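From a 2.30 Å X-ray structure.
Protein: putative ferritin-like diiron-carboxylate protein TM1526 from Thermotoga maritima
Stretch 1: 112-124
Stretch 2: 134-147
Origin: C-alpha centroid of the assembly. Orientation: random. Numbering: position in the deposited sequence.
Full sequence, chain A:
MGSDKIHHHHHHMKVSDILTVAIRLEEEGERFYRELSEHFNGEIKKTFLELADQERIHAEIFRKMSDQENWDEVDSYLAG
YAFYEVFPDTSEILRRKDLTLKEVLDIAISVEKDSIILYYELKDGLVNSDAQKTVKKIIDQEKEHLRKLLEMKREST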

# COMPACT_ATOMS: atom_id res chain seq x y z
N GLU A 112 -5.05 1.30 3.97
CA GLU A 112 -4.12 2.27 3.43
C GLU A 112 -3.31 2.95 4.58
O GLU A 112 -2.10 3.05 4.53
CB GLU A 112 -4.87 3.31 2.59
CG GLU A 112 -3.99 4.37 1.97
CD GLU A 112 -2.91 3.78 1.07
OE1 GLU A 112 -3.09 2.65 0.56
OE2 GLU A 112 -1.86 4.45 0.87
N LYS A 113 -4.00 3.39 5.61
CA LYS A 113 -3.34 3.92 6.77
C LYS A 113 -2.34 2.94 7.39
O LYS A 113 -1.28 3.37 7.84
CB LYS A 113 -4.39 4.40 7.78
CG LYS A 113 -5.07 5.69 7.29
CD LYS A 113 -5.73 6.52 8.39
CE LYS A 113 -7.00 5.92 8.90
NZ LYS A 113 -7.96 6.97 9.36
N ASP A 114 -2.66 1.64 7.37
CA ASP A 114 -1.79 0.62 7.96
C ASP A 114 -0.52 0.49 7.12
O ASP A 114 0.61 0.46 7.64
CB ASP A 114 -2.52 -0.70 8.01
CG ASP A 114 -3.56 -0.79 9.13
OD1 ASP A 114 -3.57 -0.01 10.07
OD2 ASP A 114 -4.35 -1.74 9.17
N SER A 115 -0.72 0.48 5.80
CA SER A 115 0.38 0.43 4.84
C SER A 115 1.25 1.70 4.85
O SER A 115 2.47 1.63 4.66
CB SER A 115 -0.21 0.22 3.47
OG SER A 115 -1.01 -0.95 3.49
N ILE A 116 0.65 2.85 5.10
CA ILE A 116 1.44 4.10 5.18
C ILE A 116 2.45 4.07 6.34
O ILE A 116 3.62 4.44 6.17
CB ILE A 116 0.52 5.32 5.17
CG1 ILE A 116 -0.05 5.45 3.76
CG2 ILE A 116 1.27 6.61 5.54
CD1 ILE A 116 -1.12 6.48 3.58
N ILE A 117 1.99 3.59 7.50
CA ILE A 117 2.86 3.45 8.66
C ILE A 117 4.02 2.58 8.29
O ILE A 117 5.18 2.89 8.59
CB ILE A 117 2.10 2.85 9.87
CG1 ILE A 117 1.00 3.78 10.33
CG2 ILE A 117 3.06 2.56 11.04
CD1 ILE A 117 0.39 3.47 11.66
N LEU A 118 3.73 1.49 7.59
CA LEU A 118 4.78 0.54 7.24
C LEU A 118 5.80 1.13 6.26
O LEU A 118 7.01 0.87 6.35
CB LEU A 118 4.22 -0.75 6.68
CG LEU A 118 5.43 -1.59 6.15
CD1 LEU A 118 5.93 -2.59 7.17
CD2 LEU A 118 5.12 -2.20 4.86
N TYR A 119 5.34 1.85 5.26
CA TYR A 119 6.31 2.46 4.37
C TYR A 119 7.15 3.52 5.08
O TYR A 119 8.29 3.70 4.69
CB TYR A 119 5.66 3.09 3.13
CG TYR A 119 4.68 2.20 2.39
CD1 TYR A 119 4.98 0.88 2.13
CD2 TYR A 119 3.43 2.71 1.98
CE1 TYR A 119 4.08 0.05 1.48
CE2 TYR A 119 2.52 1.88 1.34
CZ TYR A 119 2.86 0.55 1.09
OH TYR A 119 1.96 -0.25 0.46
N TYR A 120 6.59 4.26 6.06
CA TYR A 120 7.39 5.14 6.86
C TYR A 120 8.49 4.34 7.62
O TYR A 120 9.64 4.72 7.66
CB TYR A 120 6.53 5.99 7.83
CG TYR A 120 5.99 7.30 7.24
CD1 TYR A 120 6.84 8.29 6.76
CD2 TYR A 120 4.61 7.56 7.20
CE1 TYR A 120 6.35 9.51 6.22
CE2 TYR A 120 4.10 8.81 6.64
CZ TYR A 120 4.98 9.76 6.16
OH TYR A 120 4.53 10.96 5.62
N GLU A 121 8.11 3.18 8.16
CA GLU A 121 9.03 2.35 8.93
C GLU A 121 10.20 1.97 8.09
O GLU A 121 11.33 2.12 8.54
CB GLU A 121 8.32 1.14 9.52
CG GLU A 121 7.45 1.56 10.72
CD GLU A 121 6.49 0.48 11.23
OE1 GLU A 121 6.10 -0.41 10.46
OE2 GLU A 121 6.12 0.54 12.44
N LEU A 122 9.90 1.54 6.87
CA LEU A 122 10.87 1.14 5.85
C LEU A 122 11.84 2.26 5.48
O LEU A 122 13.07 2.05 5.40
CB LEU A 122 10.14 0.72 4.56
CG LEU A 122 11.07 0.52 3.33
CD1 LEU A 122 12.15 -0.55 3.62
CD2 LEU A 122 10.30 0.19 2.05
N LYS A 123 11.29 3.43 5.24
CA LYS A 123 12.08 4.59 4.94
C LYS A 123 13.11 4.93 6.01
O LYS A 123 14.29 5.20 5.71
CB LYS A 123 11.21 5.78 4.65
CG LYS A 123 12.02 6.91 4.01
CD LYS A 123 11.19 8.09 3.40
CE LYS A 123 10.45 8.86 4.47
NZ LYS A 123 11.37 9.78 5.18
N ASP A 124 12.68 4.86 7.26
CA ASP A 124 13.58 5.03 8.39
C ASP A 124 14.70 3.99 8.47
O ASP A 124 15.70 4.24 9.08
CB ASP A 124 12.81 4.97 9.69
CG ASP A 124 12.30 6.32 10.15
OD1 ASP A 124 12.25 7.30 9.33
OD2 ASP A 124 11.93 6.48 11.34
N THR A 134 13.37 7.60 -2.93
CA THR A 134 12.47 6.82 -3.77
C THR A 134 11.22 6.42 -2.98
O THR A 134 10.10 6.47 -3.49
CB THR A 134 13.19 5.56 -4.35
OG1 THR A 134 14.25 5.92 -5.27
CG2 THR A 134 12.25 4.75 -5.19
N VAL A 135 11.43 6.05 -1.74
CA VAL A 135 10.34 5.64 -0.86
C VAL A 135 9.50 6.81 -0.38
O VAL A 135 8.31 6.64 -0.20
CB VAL A 135 10.87 4.78 0.36
CG1 VAL A 135 9.73 4.37 1.26
CG2 VAL A 135 11.68 3.52 -0.13
N LYS A 136 10.10 7.97 -0.14
CA LYS A 136 9.33 9.18 0.16
C LYS A 136 8.36 9.60 -0.97
O LYS A 136 7.26 10.05 -0.70
CB LYS A 136 10.26 10.36 0.47
CG LYS A 136 9.47 11.63 0.81
CD LYS A 136 10.18 12.60 1.71
CE LYS A 136 9.17 13.60 2.40
NZ LYS A 136 8.93 14.80 1.57
N LYS A 137 8.80 9.48 -2.22
CA LYS A 137 7.94 9.66 -3.38
C LYS A 137 6.69 8.76 -3.32
O LYS A 137 5.57 9.25 -3.51
CB LYS A 137 8.74 9.41 -4.67
CG LYS A 137 8.12 10.02 -5.93
CD LYS A 137 8.99 9.75 -7.17
CE LYS A 137 8.16 9.67 -8.48
NZ LYS A 137 7.48 10.99 -8.85
N ILE A 138 6.91 7.48 -3.02
CA ILE A 138 5.83 6.49 -2.88
C ILE A 138 4.88 6.83 -1.74
O ILE A 138 3.67 6.73 -1.89
CB ILE A 138 6.42 5.06 -2.69
CG1 ILE A 138 7.11 4.56 -3.99
CG2 ILE A 138 5.34 4.02 -2.29
CD1 ILE A 138 7.90 3.28 -3.81
N ILE A 139 5.44 7.20 -0.59
CA ILE A 139 4.66 7.64 0.55
C ILE A 139 3.76 8.85 0.22
O ILE A 139 2.59 8.85 0.58
CB ILE A 139 5.60 7.97 1.73
CG1 ILE A 139 6.15 6.68 2.37
CG2 ILE A 139 4.84 8.77 2.82
CD1 ILE A 139 7.30 6.92 3.41
N ASP A 140 4.33 9.88 -0.41
CA ASP A 140 3.59 11.03 -0.90
C ASP A 140 2.46 10.63 -1.82
O ASP A 140 1.37 11.13 -1.68
CB ASP A 140 4.50 12.00 -1.62
CG ASP A 140 5.41 12.75 -0.68
OD1 ASP A 140 5.00 12.99 0.51
OD2 ASP A 140 6.54 13.18 -1.07
N GLN A 141 2.71 9.72 -2.75
CA GLN A 141 1.65 9.24 -3.64
C GLN A 141 0.61 8.42 -2.87
O GLN A 141 -0.56 8.49 -3.16
CB GLN A 141 2.25 8.43 -4.80
CG GLN A 141 2.80 9.32 -5.93
CD GLN A 141 3.94 8.72 -6.80
OE1 GLN A 141 4.28 7.54 -6.70
NE2 GLN A 141 4.55 9.57 -7.62
N GLU A 142 1.06 7.63 -1.90
CA GLU A 142 0.14 6.83 -1.08
C GLU A 142 -0.75 7.75 -0.27
O GLU A 142 -1.91 7.44 -0.06
CB GLU A 142 0.90 5.89 -0.16
CG GLU A 142 1.58 4.72 -0.88
CD GLU A 142 0.61 3.77 -1.57
OE1 GLU A 142 -0.61 3.83 -1.25
OE2 GLU A 142 1.09 2.95 -2.41
N LYS A 143 -0.20 8.88 0.17
CA LYS A 143 -0.94 9.83 1.00
C LYS A 143 -1.96 10.61 0.18
O LYS A 143 -2.97 11.05 0.70
CB LYS A 143 -0.00 10.80 1.68
CG LYS A 143 0.80 10.27 2.87
CD LYS A 143 1.39 11.47 3.66
CE LYS A 143 2.60 12.09 2.97
NZ LYS A 143 2.59 13.52 3.13
N GLU A 144 -1.68 10.78 -1.11
CA GLU A 144 -2.68 11.26 -2.09
C GLU A 144 -3.79 10.23 -2.41
O GLU A 144 -4.90 10.62 -2.70
CB GLU A 144 -2.01 11.66 -3.41
CG GLU A 144 -1.19 12.94 -3.34
CD GLU A 144 -2.02 14.14 -3.01
OE1 GLU A 144 -3.24 14.16 -3.34
OE2 GLU A 144 -1.43 15.08 -2.42
N HIS A 145 -3.47 8.93 -2.39
CA HIS A 145 -4.49 7.90 -2.58
C HIS A 145 -5.45 8.03 -1.45
O HIS A 145 -6.65 8.03 -1.65
CB HIS A 145 -3.91 6.49 -2.50
CG HIS A 145 -3.08 6.09 -3.67
ND1 HIS A 145 -2.75 4.77 -3.94
CD2 HIS A 145 -2.51 6.83 -4.65
CE1 HIS A 145 -2.00 4.73 -5.03
NE2 HIS A 145 -1.84 5.96 -5.48
N LEU A 146 -4.89 8.11 -0.25
CA LEU A 146 -5.66 8.27 0.98
C LEU A 146 -6.59 9.50 0.96
O LEU A 146 -7.75 9.41 1.29
CB LEU A 146 -4.72 8.33 2.18
CG LEU A 146 -5.45 8.47 3.52
CD1 LEU A 146 -6.45 7.29 3.73
CD2 LEU A 146 -4.45 8.62 4.64
N ARG A 147 -6.05 10.64 0.58
CA ARG A 147 -6.84 11.86 0.44
C ARG A 147 -8.00 11.65 -0.54
O ARG A 147 -9.12 12.16 -0.32
CB ARG A 147 -5.94 12.97 -0.08
CG ARG A 147 -6.63 14.29 -0.36
CD ARG A 147 -5.93 15.06 -1.46
NE ARG A 147 -6.14 14.40 -2.76
CZ ARG A 147 -7.23 14.57 -3.51
NH1 ARG A 147 -8.22 15.34 -3.07
NH2 ARG A 147 -7.35 13.97 -4.68

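Two antiparallel helices, axes 9.7 Å apart at closest approach and 166° between their directions, pack in a register that sets Tyr119 beside Ile139 and Lys123 beside Val135. No clear hydrogen bond crosses between them, so side-chain shape carries most of the contact.

Ile139 is the center of it. With chi1 m and chi2 t, Ile139 packs against both tyrosines: its CG2 lies over one face of the Tyr120 ring, 3.5 Å from Tyr120 CZ, and its CD1, 3.6 Å from Tyr119 O, also comes to 3.6 Å from Tyr120 CD1; Ile139 CG1 rests 3.7 Å from Tyr119 CB. Tyr120 starts badly placed, its CA-to-CB bond pointing away, yet an m chi1 lets the long ring come back over Ile139 and brings its OH 3.5 Å from Lys143 CE. Tyr119, also m, points toward the partner helix, and its CE2 meets Glu142 CG obliquely at 3.7 Å.

Ile116 applies the same rule with a shorter side chain. Its CA-to-CB bond runs sideways, but the m,t rotamer extends CD1 to 4.1 Å from Leu146 CD2 and 3.8 Å from Glu142 O. Lys123 serves here as a hydrocarbon: t at chi1 and chi2, p at chi3 and chi4, it places CD 3.8 Å from Lys136 CB and CE 3.8 Å from Ile139 CD1. Deeper in, Leu122 (t,p) sets CD2 4.2 Å from Val135 CG2.

The exception to this apolar logic is a buried acid pair. Glu112 (t,p) and Glu142 (m,m) both point toward the opposing helix, and Glu112 OE2 stands only 2.5 Å from Glu142 OE1, a separation at which one of the acid groups probably holds a proton. Glu142 OE2 is hydrogen-bonded elsewhere in the structure. Buried carboxylates suit a putative diiron-carboxylate protein.

At the exposed margin, Lys143 NZ instead pairs within its own helix, forming a salt bridge to Asp140 OD1 at 3.6 Å.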